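Hyaluronidase (Streptomyces koganeiensis, PDB 4UFQ) degrades hyaluronan, probably as a glycosidase of the hyalurononglucosaminidase type, and probably works as an intertwined trimer. Local coordinates at the interface of chains A and B. Sequence-based numbering; all coordinates share one arbitrary frame. Chains: chain A/B, Hyaluronidase.

Both contacts are places where chains A and B pair through parallel strands. The centres of their C-alpha atoms lie about 28 Å apart. Contact 2 uses strands 79-83, 96-101 and 110-113, and contact 1 uses strands 143-145, 157-160 and 169-172, so they share no residue and follow each other along the sequence. In each, a strand of chain B takes a later strand of chain A as its neighbour. Strand 96-101 enters contact 2 from both chains. The deposited assembly holds three copies. This repeated exchange of neighbours fits the interwoven triple-stranded beta-helix typical of HylP-type hyaluronidases.

Contact 1: the interface of chains A and B. Residues chain A 145, 159-161, 165, 167-170; chain B 143, 155-159.
A parallel beta pairing between strand 169-172 of chain A and strand 157-160 of chain B forms this contact, probably within the intertwined beta-helix of the family. The bonds within the strands are straight. The N-H of A:Leu170 meets O of B:Val157 at 2.8 Å, and the N-H of B:Ile159 meets O of A:Leu170 at 2.8 Å; both run nearly along the C=O axis. Before the strand, N of B:Gln156 donates to O of A:Ala167 at 3.0 Å, in the carbonyl plane. N of B:Val157 donates to O of A:Ala168 in a bent bond, from above the plane of that carbonyl and not on a lone pair. On one face of the pairing, CG2 of B:Val157 lies 3.7 Å from CD1 of A:Ile159 and also touches CG1 of A:Val145. These two chain A side chains cross it at about a right angle. CG1 of A:Val145, anti to its backbone N (chi1 -179°), meets CD1 of B:Ile143 tip to tip at 3.6 Å. On the opposite face, A:Leu170 and B:His158 run alongside each other. CD2 of A:Leu170 sits over the centre of the imidazole, 3.5 Å from its centroid, as a CH-pi contact. The ring is placed there with CG anti to N (chi1 180°). An alanine at B:His158 would remove the ring face under this methyl and would probably loosen the packing of A:Leu170. The site probably helps hold the chains together in the trimer.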
ATOM      1  N   VAL A 145      -2.220  14.792  -0.946  1.00 16.14           N
ATOM      2  CA  VAL A 145      -0.960  14.631  -1.672  1.00 13.69           C
ATOM      3  C   VAL A 145      -0.095  15.860  -1.370  1.00 17.55           C
ATOM      4  O   VAL A 145      -0.336  16.936  -1.924  1.00 16.26           O
ATOM      5  CB  VAL A 145      -1.153  14.447  -3.198  1.00 15.13           C
ATOM      6  CG1 VAL A 145       0.194  14.249  -3.884  1.00 15.90           C
ATOM      7  CG2 VAL A 145      -2.095  13.284  -3.533  1.00 16.62           C
ATOM      8  N   ILE A 159      -4.235  18.266  -3.545  1.00 15.07           N
ATOM      9  CA  ILE A 159      -2.825  18.260  -3.953  1.00 13.75           C
ATOM     10  C   ILE A 159      -2.188  19.584  -3.680  1.00 15.55           C
ATOM     11  O   ILE A 159      -2.774  20.623  -4.015  1.00 15.56           O
ATOM     12  CB  ILE A 159      -2.674  17.967  -5.483  1.00 14.37           C
ATOM     13  CG1 ILE A 159      -3.457  16.710  -5.881  1.00 16.82           C
ATOM     14  CG2 ILE A 159      -1.196  17.858  -5.856  1.00 15.59           C
ATOM     15  CD1 ILE A 159      -3.567  16.485  -7.390  1.00 16.46           C
ATOM     16  N   VAL A 160      -0.989  19.574  -3.108  1.00 14.80           N
ATOM     17  CA  VAL A 160      -0.195  20.778  -2.885  1.00 16.08           C
ATOM     18  C   VAL A 160       1.110  20.694  -3.674  1.00 17.28           C
ATOM     19  O   VAL A 160       1.874  19.745  -3.512  1.00 16.96           O
ATOM     20  CB  VAL A 160       0.125  20.978  -1.397  1.00 16.70           C
ATOM     21  CG1 VAL A 160       0.888  22.278  -1.162  1.00 19.89           C
ATOM     22  CG2 VAL A 160      -1.163  20.954  -0.576  1.00 20.17           C
ATOM     23  N   GLN A 161       1.370  21.707  -4.511  1.00 17.03           N
ATOM     24  CA  GLN A 161       2.632  21.853  -5.227  1.00 17.94           C
ATOM     25  C   GLN A 161       3.735  22.137  -4.217  1.00 20.55           C
ATOM     26  O   GLN A 161       3.689  23.153  -3.526  1.00 23.06           O
ATOM     27  CB  GLN A 161       2.493  22.990  -6.246  1.00 18.65           C
ATOM     28  CG  GLN A 161       3.639  23.190  -7.240  1.00 19.00           C
ATOM     29  CD  GLN A 161       3.283  24.224  -8.318  1.00 18.20           C
ATOM     30  OE1 GLN A 161       2.111  24.510  -8.544  1.00 21.32           O
ATOM     31  NE2 GLN A 161       4.289  24.773  -8.971  1.00 23.20           N
ATOM     32  N   ALA A 165       8.729  21.530  -7.803  1.00 21.96           N
ATOM     33  CA  ALA A 165       7.748  21.117  -8.808  1.00 19.06           C
ATOM     34  C   ALA A 165       7.168  22.352  -9.478  1.00 22.03           C
ATOM     35  O   ALA A 165       6.885  23.362  -8.827  1.00 24.40           O
ATOM     36  CB  ALA A 165       6.628  20.310  -8.206  1.00 20.85           C
ATOM     37  N   ALA A 167       4.333  22.374 -11.309  1.00 16.15           N
ATOM     38  CA  ALA A 167       2.890  22.331 -11.296  1.00 16.14           C
ATOM     39  C   ALA A 167       2.417  21.371 -10.203  1.00 16.38           C
ATOM     40  O   ALA A 167       3.180  20.479  -9.801  1.00 16.48           O
ATOM     41  CB  ALA A 167       2.363  21.870 -12.641  1.00 17.80           C
ATOM     42  N   ALA A 168       1.226  21.598  -9.669  1.00 15.69           N
ATOM     43  CA  ALA A 168       0.602  20.627  -8.756  1.00 14.41           C
ATOM     44  C   ALA A 168       0.154  19.376  -9.512  1.00 15.56           C
ATOM     45  O   ALA A 168       0.166  18.248  -8.955  1.00 15.40           O
ATOM     46  CB  ALA A 168      -0.586  21.253  -8.079  1.00 16.64           C
ATOM     47  N   LEU A 169      -0.304  19.567 -10.755  1.00 14.52           N
ATOM     48  CA  LEU A 169      -0.912  18.498 -11.546  1.00 15.17           C
ATOM     49  C   LEU A 169      -0.521  18.647 -12.993  1.00 14.83           C
ATOM     50  O   LEU A 169      -0.651  19.754 -13.563  1.00 15.65           O
ATOM     51  CB  LEU A 169      -2.435  18.548 -11.395  1.00 14.70           C
ATOM     52  CG  LEU A 169      -3.233  17.524 -12.190  1.00 14.54           C
ATOM     53  CD1 LEU A 169      -2.866  16.093 -11.784  1.00 17.77           C
ATOM     54  CD2 LEU A 169      -4.727  17.733 -12.005  1.00 16.29           C
ATOM     55  N   LEU A 170      -0.038  17.552 -13.590  1.00 14.12           N
ATOM     56  CA  LEU A 170       0.166  17.437 -15.029  1.00 13.49           C
ATOM     57  C   LEU A 170      -0.725  16.325 -15.553  1.00 14.23           C
ATOM     58  O   LEU A 170      -0.663  15.188 -15.061  1.00 15.14           O
ATOM     59  CB  LEU A 170       1.625  17.145 -15.376  1.00 14.66           C
ATOM     60  CG  LEU A 170       1.944  16.696 -16.812  1.00 15.22           C
ATOM     61  CD1 LEU A 170       1.577  17.771 -17.865  1.00 17.19           C
ATOM     62  CD2 LEU A 170       3.384  16.376 -16.904  1.00 16.77           C
TER
ATOM     63  N   ILE B 143       3.977  11.984  -7.429  1.00 15.59           N
ATOM     64  CA  ILE B 143       3.183  10.833  -7.804  1.00 15.84           C
ATOM     65  C   ILE B 143       3.085  10.699  -9.306  1.00 16.61           C
ATOM     66  O   ILE B 143       2.826  11.702 -10.005  1.00 15.79           O
ATOM     67  CB  ILE B 143       1.774  10.915  -7.197  1.00 16.12           C
ATOM     68  CG1 ILE B 143       1.902  10.992  -5.670  1.00 16.33           C
ATOM     69  CG2 ILE B 143       0.919   9.736  -7.652  1.00 18.60           C
ATOM     70  CD1 ILE B 143       0.605  10.804  -4.920  1.00 16.44           C
ATOM     71  N   ALA B 155       5.313  16.826 -12.225  1.00 16.65           N
ATOM     72  CA  ALA B 155       4.470  17.678 -11.397  1.00 15.69           C
ATOM     73  C   ALA B 155       4.279  16.944 -10.072  1.00 16.20           C
ATOM     74  O   ALA B 155       4.697  15.766  -9.940  1.00 16.58           O
ATOM     75  CB  ALA B 155       3.108  17.936 -12.097  1.00 14.96           C
ATOM     76  N   GLN B 156       3.610  17.578  -9.111  1.00 15.00           N
ATOM     77  CA  GLN B 156       3.332  16.881  -7.861  1.00 15.32           C
ATOM     78  C   GLN B 156       2.549  15.586  -8.100  1.00 14.74           C
ATOM     79  O   GLN B 156       2.814  14.574  -7.432  1.00 16.23           O
ATOM     80  CB  GLN B 156       2.617  17.794  -6.867  1.00 14.32           C
ATOM     81  CG  GLN B 156       2.744  17.280  -5.433  1.00 15.94           C
ATOM     82  CD  GLN B 156       4.088  17.514  -4.801  1.00 16.10           C
ATOM     83  OE1 GLN B 156       4.858  18.394  -5.195  1.00 17.95           O
ATOM     84  NE2 GLN B 156       4.396  16.710  -3.793  1.00 18.70           N
ATOM     85  N   VAL B 157       1.595  15.635  -9.032  1.00 15.34           N
ATOM     86  CA  VAL B 157       0.896  14.454  -9.545  1.00 15.91           C
ATOM     87  C   VAL B 157       0.926  14.536 -11.066  1.00 15.50           C
ATOM     88  O   VAL B 157       0.580  15.575 -11.636  1.00 15.42           O
ATOM     89  CB  VAL B 157      -0.562  14.396  -9.060  1.00 13.95           C
ATOM     90  CG1 VAL B 157      -1.293  13.199  -9.661  1.00 14.55           C
ATOM     91  CG2 VAL B 157      -0.576  14.325  -7.532  1.00 14.54           C
ATOM     92  N   HIS B 158       1.358  13.461 -11.719  1.00 14.30           N
ATOM     93  CA  HIS B 158       1.552  13.394 -13.169  1.00 13.92           C
ATOM     94  C   HIS B 158       0.767  12.184 -13.671  1.00 16.14           C
ATOM     95  O   HIS B 158       1.087  11.049 -13.304  1.00 16.33           O
ATOM     96  CB  HIS B 158       3.055  13.231 -13.455  1.00 13.72           C
ATOM     97  CG  HIS B 158       3.455  13.136 -14.902  1.00 15.17           C
ATOM     98  ND1 HIS B 158       4.771  13.280 -15.297  1.00 15.88           N
ATOM     99  CD2 HIS B 158       2.752  12.880 -16.032  1.00 16.45           C
ATOM    100  CE1 HIS B 158       4.856  13.129 -16.608  1.00 17.43           C
ATOM    101  NE2 HIS B 158       3.646  12.898 -17.082  1.00 18.10           N
ATOM    102  N   ILE B 159      -0.275  12.428 -14.477  1.00 15.07           N
ATOM    103  CA  ILE B 159      -1.145  11.387 -15.036  1.00 13.75           C
ATOM    104  C   ILE B 159      -0.996  11.311 -16.521  1.00 15.55           C
ATOM    105  O   ILE B 159      -1.017  12.354 -17.189  1.00 15.56           O
ATOM    106  CB  ILE B 159      -2.652  11.671 -14.724  1.00 14.37           C
ATOM    107  CG1 ILE B 159      -2.861  11.941 -13.229  1.00 16.82           C
ATOM    108  CG2 ILE B 159      -3.521  10.516 -15.220  1.00 15.59           C
ATOM    109  CD1 ILE B 159      -4.253  12.465 -12.870  1.00 16.46           C
TER

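Contact 2: the interface of chains A and B. Residues chain A 96-100, 108-111; chain B 80-82, 94-96.
A:Leu98 and B:Ile80 form the apolar centre, lying side by side and pointing the same way. CD2 of A:Leu98 touches CB of B:Ile80 at 3.6 Å and also packs on its CD1. A:Leu98 has CG anti to the carbonyl carbon (chi1 -49°), and CG1 of B:Ile80 has the same setting (chi1 -53°). The other methyl of A:Leu98, CD1, approaches CB of B:Ala95 more loosely. That same CB takes CD2 of A:Leu100 at 3.8 Å, so B:Ala95 is packed by two leucines. At one end, A:Leu96 and B:Leu96 cross obliquely, their CD2 methyls 4.0 Å apart. Outward from this lie two sets of backbone bonds. In the first, the N-H of B:Ile80 meets O of A:Ser97 at 2.8 Å. Then N of A:Asp99 donates to O of B:Ile80, and N of B:His82 to O of A:Asp99; all three lie nearly along the C=O axis. In the second, N of B:Leu96 reaches O of A:Gly109 at 3.0 Å and N of A:Tyr111 reaches O of B:Leu96 at 2.9 Å. N of B:Ala95 donates to O of A:Gln108 at 2.9 Å, from above the carbonyl plane. Strand 96-101 of A thus pairs with strand 79-83 of B, while 110-113 of A pairs with 96-101 of B. Core packing and shared sheets together probably help bind the chains into the trimer.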
ATOM      1  N   LEU A  96       8.792  -4.175   1.902  1.00 23.23           N
ATOM      2  CA  LEU A  96       7.769  -5.140   1.531  1.00 22.09           C
ATOM      3  C   LEU A  96       7.754  -5.296   0.022  1.00 21.71           C
ATOM      4  O   LEU A  96       7.582  -4.304  -0.706  1.00 21.16           O
ATOM      5  CB  LEU A  96       6.398  -4.680   2.020  1.00 21.65           C
ATOM      6  CG  LEU A  96       5.241  -5.625   1.692  1.00 21.85           C
ATOM      7  CD1 LEU A  96       5.415  -6.947   2.417  1.00 22.60           C
ATOM      8  CD2 LEU A  96       3.908  -5.006   2.064  1.00 37.98           C
ATOM      9  N   SER A  97       7.924  -6.530  -0.451  1.00 22.26           N
ATOM     10  CA  SER A  97       7.891  -6.824  -1.877  1.00 22.25           C
ATOM     11  C   SER A  97       6.906  -7.941  -2.190  1.00 22.48           C
ATOM     12  O   SER A  97       6.975  -9.007  -1.588  1.00 23.35           O
ATOM     13  CB  SER A  97       9.292  -7.185  -2.347  1.00 23.19           C
ATOM     14  OG  SER A  97       9.322  -7.464  -3.732  1.00 23.96           O
ATOM     15  N   LEU A  98       5.982  -7.684  -3.116  1.00 21.86           N
ATOM     16  CA  LEU A  98       4.930  -8.630  -3.491  1.00 22.10           C
ATOM     17  C   LEU A  98       5.072  -8.994  -4.956  1.00 22.56           C
ATOM     18  O   LEU A  98       5.240  -8.113  -5.800  1.00 22.06           O
ATOM     19  CB  LEU A  98       3.533  -8.028  -3.266  1.00 22.76           C
ATOM     20  CG  LEU A  98       3.245  -7.356  -1.922  1.00 28.22           C
ATOM     21  CD1 LEU A  98       1.794  -6.896  -1.887  1.00 24.37           C
ATOM     22  CD2 LEU A  98       3.537  -8.227  -0.733  1.00 34.62           C
ATOM     23  N   ASP A  99       5.012 -10.292  -5.253  1.00 23.76           N
ATOM     24  CA  ASP A  99       5.053 -10.795  -6.623  1.00 24.59           C
ATOM     25  C   ASP A  99       3.850 -11.695  -6.891  1.00 25.06           C
ATOM     26  O   ASP A  99       3.680 -12.744  -6.261  1.00 26.09           O
ATOM     27  CB  ASP A  99       6.360 -11.543  -6.924  1.00 26.21           C
ATOM     28  CG  ASP A  99       6.532 -11.852  -8.418  1.00 30.23           C
ATOM     29  OD1 ASP A  99       5.739 -11.339  -9.247  1.00 27.04           O
ATOM     30  OD2 ASP A  99       7.471 -12.605  -8.772  1.00 33.16           O
ATOM     31  N   LEU A 100       3.024 -11.256  -7.837  1.00 24.45           N
ATOM     32  CA  LEU A 100       1.854 -11.993  -8.297  1.00 24.91           C
ATOM     33  C   LEU A 100       2.263 -12.801  -9.508  1.00 27.69           C
ATOM     34  O   LEU A 100       2.303 -12.283 -10.622  1.00 27.00           O
ATOM     35  CB  LEU A 100       0.741 -10.998  -8.634  1.00 23.38           C
ATOM     36  CG  LEU A 100       0.370 -10.067  -7.476  1.00 24.06           C
ATOM     37  CD1 LEU A 100      -0.625  -9.006  -7.968  1.00 26.16           C
ATOM     38  CD2 LEU A 100      -0.196 -10.802  -6.284  1.00 28.56           C
ATOM     39  N   GLN A 108      -5.074 -10.273  -6.549  1.00 23.34           N
ATOM     40  CA  GLN A 108      -4.872  -8.882  -6.199  1.00 22.56           C
ATOM     41  C   GLN A 108      -3.575  -8.711  -5.446  1.00 22.18           C
ATOM     42  O   GLN A 108      -3.035  -9.675  -4.889  1.00 23.16           O
ATOM     43  CB  GLN A 108      -6.053  -8.393  -5.359  1.00 22.52           C
ATOM     44  CG  GLN A 108      -7.394  -8.558  -6.063  1.00 23.40           C
ATOM     45  CD  GLN A 108      -8.561  -8.347  -5.136  1.00 45.93           C
ATOM     46  OE1 GLN A 108      -9.031  -7.227  -4.967  1.00 29.80           O
ATOM     47  NE2 GLN A 108      -9.029  -9.422  -4.514  1.00 53.29           N
ATOM     48  N   GLY A 109      -3.074  -7.485  -5.427  1.00 21.92           N
ATOM     49  CA  GLY A 109      -1.873  -7.151  -4.680  1.00 22.04           C
ATOM     50  C   GLY A 109      -2.157  -6.946  -3.197  1.00 21.96           C
ATOM     51  O   GLY A 109      -1.878  -7.817  -2.377  1.00 22.33           O
ATOM     52  N   ILE A 110      -2.720  -5.789  -2.859  1.00 21.74           N
ATOM     53  CA  ILE A 110      -2.991  -5.390  -1.484  1.00 21.74           C
ATOM     54  C   ILE A 110      -4.479  -5.076  -1.324  1.00 21.30           C
ATOM     55  O   ILE A 110      -5.023  -4.254  -2.078  1.00 21.23           O
ATOM     56  CB  ILE A 110      -2.171  -4.134  -1.126  1.00 22.28           C
ATOM     57  CG1 ILE A 110      -0.670  -4.445  -1.220  1.00 24.41           C
ATOM     58  CG2 ILE A 110      -2.540  -3.608   0.277  1.00 22.40           C
ATOM     59  CD1 ILE A 110       0.228  -3.218  -1.170  1.00 26.59           C
ATOM     60  N   TYR A 111      -5.121  -5.710  -0.341  1.00 21.73           N
ATOM     61  CA  TYR A 111      -6.549  -5.543  -0.094  1.00 21.33           C
ATOM     62  C   TYR A 111      -6.729  -5.125   1.347  1.00 21.29           C
ATOM     63  O   TYR A 111      -6.206  -5.785   2.240  1.00 21.80           O
ATOM     64  CB  TYR A 111      -7.274  -6.867  -0.338  1.00 24.48           C
ATOM     65  CG  TYR A 111      -8.786  -6.757  -0.413  1.00 25.67           C
ATOM     66  CD1 TYR A 111      -9.582  -6.834   0.727  1.00 35.75           C
ATOM     67  CD2 TYR A 111      -9.411  -6.570  -1.636  1.00 26.67           C
ATOM     68  CE1 TYR A 111     -10.970  -6.720   0.636  1.00 46.75           C
ATOM     69  CE2 TYR A 111     -10.783  -6.454  -1.735  1.00 30.61           C
ATOM     70  CZ  TYR A 111     -11.558  -6.527  -0.605  1.00 46.31           C
ATOM     71  OH  TYR A 111     -12.926  -6.412  -0.735  1.00 56.98           O
TER
ATOM     72  N   ILE B  80       6.686 -11.566  -0.438  1.00 28.65           N
ATOM     73  CA  ILE B  80       5.507 -12.400  -0.569  1.00 24.18           C
ATOM     74  C   ILE B  80       5.280 -12.755  -2.023  1.00 23.88           C
ATOM     75  O   ILE B  80       5.135 -11.875  -2.866  1.00 23.35           O
ATOM     76  CB  ILE B  80       4.234 -11.719  -0.026  1.00 23.08           C
ATOM     77  CG1 ILE B  80       4.432 -11.224   1.413  1.00 23.81           C
ATOM     78  CG2 ILE B  80       3.050 -12.682  -0.116  1.00 25.96           C
ATOM     79  CD1 ILE B  80       3.189 -10.557   2.045  1.00 23.12           C
ATOM     80  N   THR B  81       5.251 -14.049  -2.305  1.00 25.69           N
ATOM     81  CA  THR B  81       4.900 -14.565  -3.618  1.00 25.67           C
ATOM     82  C   THR B  81       3.558 -15.260  -3.567  1.00 26.10           C
ATOM     83  O   THR B  81       3.332 -16.129  -2.729  1.00 26.93           O
ATOM     84  CB  THR B  81       5.954 -15.563  -4.120  1.00 33.08           C
ATOM     85  OG1 THR B  81       7.208 -14.892  -4.273  1.00 32.26           O
ATOM     86  CG2 THR B  81       5.551 -16.163  -5.461  1.00 32.01           C
ATOM     87  N   HIS B  82       2.659 -14.869  -4.459  1.00 25.77           N
ATOM     88  CA  HIS B  82       1.437 -15.626  -4.703  1.00 26.56           C
ATOM     89  C   HIS B  82       1.583 -16.375  -6.021  1.00 27.75           C
ATOM     90  O   HIS B  82       1.758 -15.759  -7.085  1.00 27.47           O
ATOM     91  CB  HIS B  82       0.199 -14.726  -4.733  1.00 25.75           C
ATOM     92  CG  HIS B  82      -1.060 -15.471  -5.031  1.00 30.64           C
ATOM     93  ND1 HIS B  82      -1.546 -15.616  -6.312  1.00 27.22           N
ATOM     94  CD2 HIS B  82      -1.909 -16.157  -4.228  1.00 28.90           C
ATOM     95  CE1 HIS B  82      -2.650 -16.339  -6.283  1.00 30.56           C
ATOM     96  NE2 HIS B  82      -2.891 -16.687  -5.029  1.00 28.71           N
ATOM     97  N   ALA B  94      -5.410 -12.573  -2.894  1.00 24.30           N
ATOM     98  CA  ALA B  94      -4.545 -11.417  -2.811  1.00 23.43           C
ATOM     99  C   ALA B  94      -3.206 -11.860  -2.244  1.00 26.58           C
ATOM    100  O   ALA B  94      -3.115 -12.931  -1.647  1.00 27.19           O
ATOM    101  CB  ALA B  94      -5.174 -10.331  -1.930  1.00 26.15           C
ATOM    102  N   ALA B  95      -2.162 -11.065  -2.450  1.00 23.14           N
ATOM    103  CA  ALA B  95      -0.890 -11.328  -1.782  1.00 23.42           C
ATOM    104  C   ALA B  95      -0.948 -10.907  -0.317  1.00 24.92           C
ATOM    105  O   ALA B  95      -0.392 -11.589   0.557  1.00 23.73           O
ATOM    106  CB  ALA B  95       0.265 -10.629  -2.488  1.00 23.47           C
ATOM    107  N   LEU B  96      -1.622  -9.783  -0.063  1.00 23.23           N
ATOM    108  CA  LEU B  96      -1.699  -9.199   1.267  1.00 22.09           C
ATOM    109  C   LEU B  96      -3.117  -8.726   1.524  1.00 21.71           C
ATOM    110  O   LEU B  96      -3.652  -7.912   0.752  1.00 21.16           O
ATOM    111  CB  LEU B  96      -0.728  -8.028   1.393  1.00 21.65           C
ATOM    112  CG  LEU B  96      -0.716  -7.338   2.758  1.00 21.85           C
ATOM    113  CD1 LEU B  96      -0.212  -8.291   3.828  1.00 22.60           C
ATOM    114  CD2 LEU B  96       0.146  -6.091   2.732  1.00 37.98           C
TER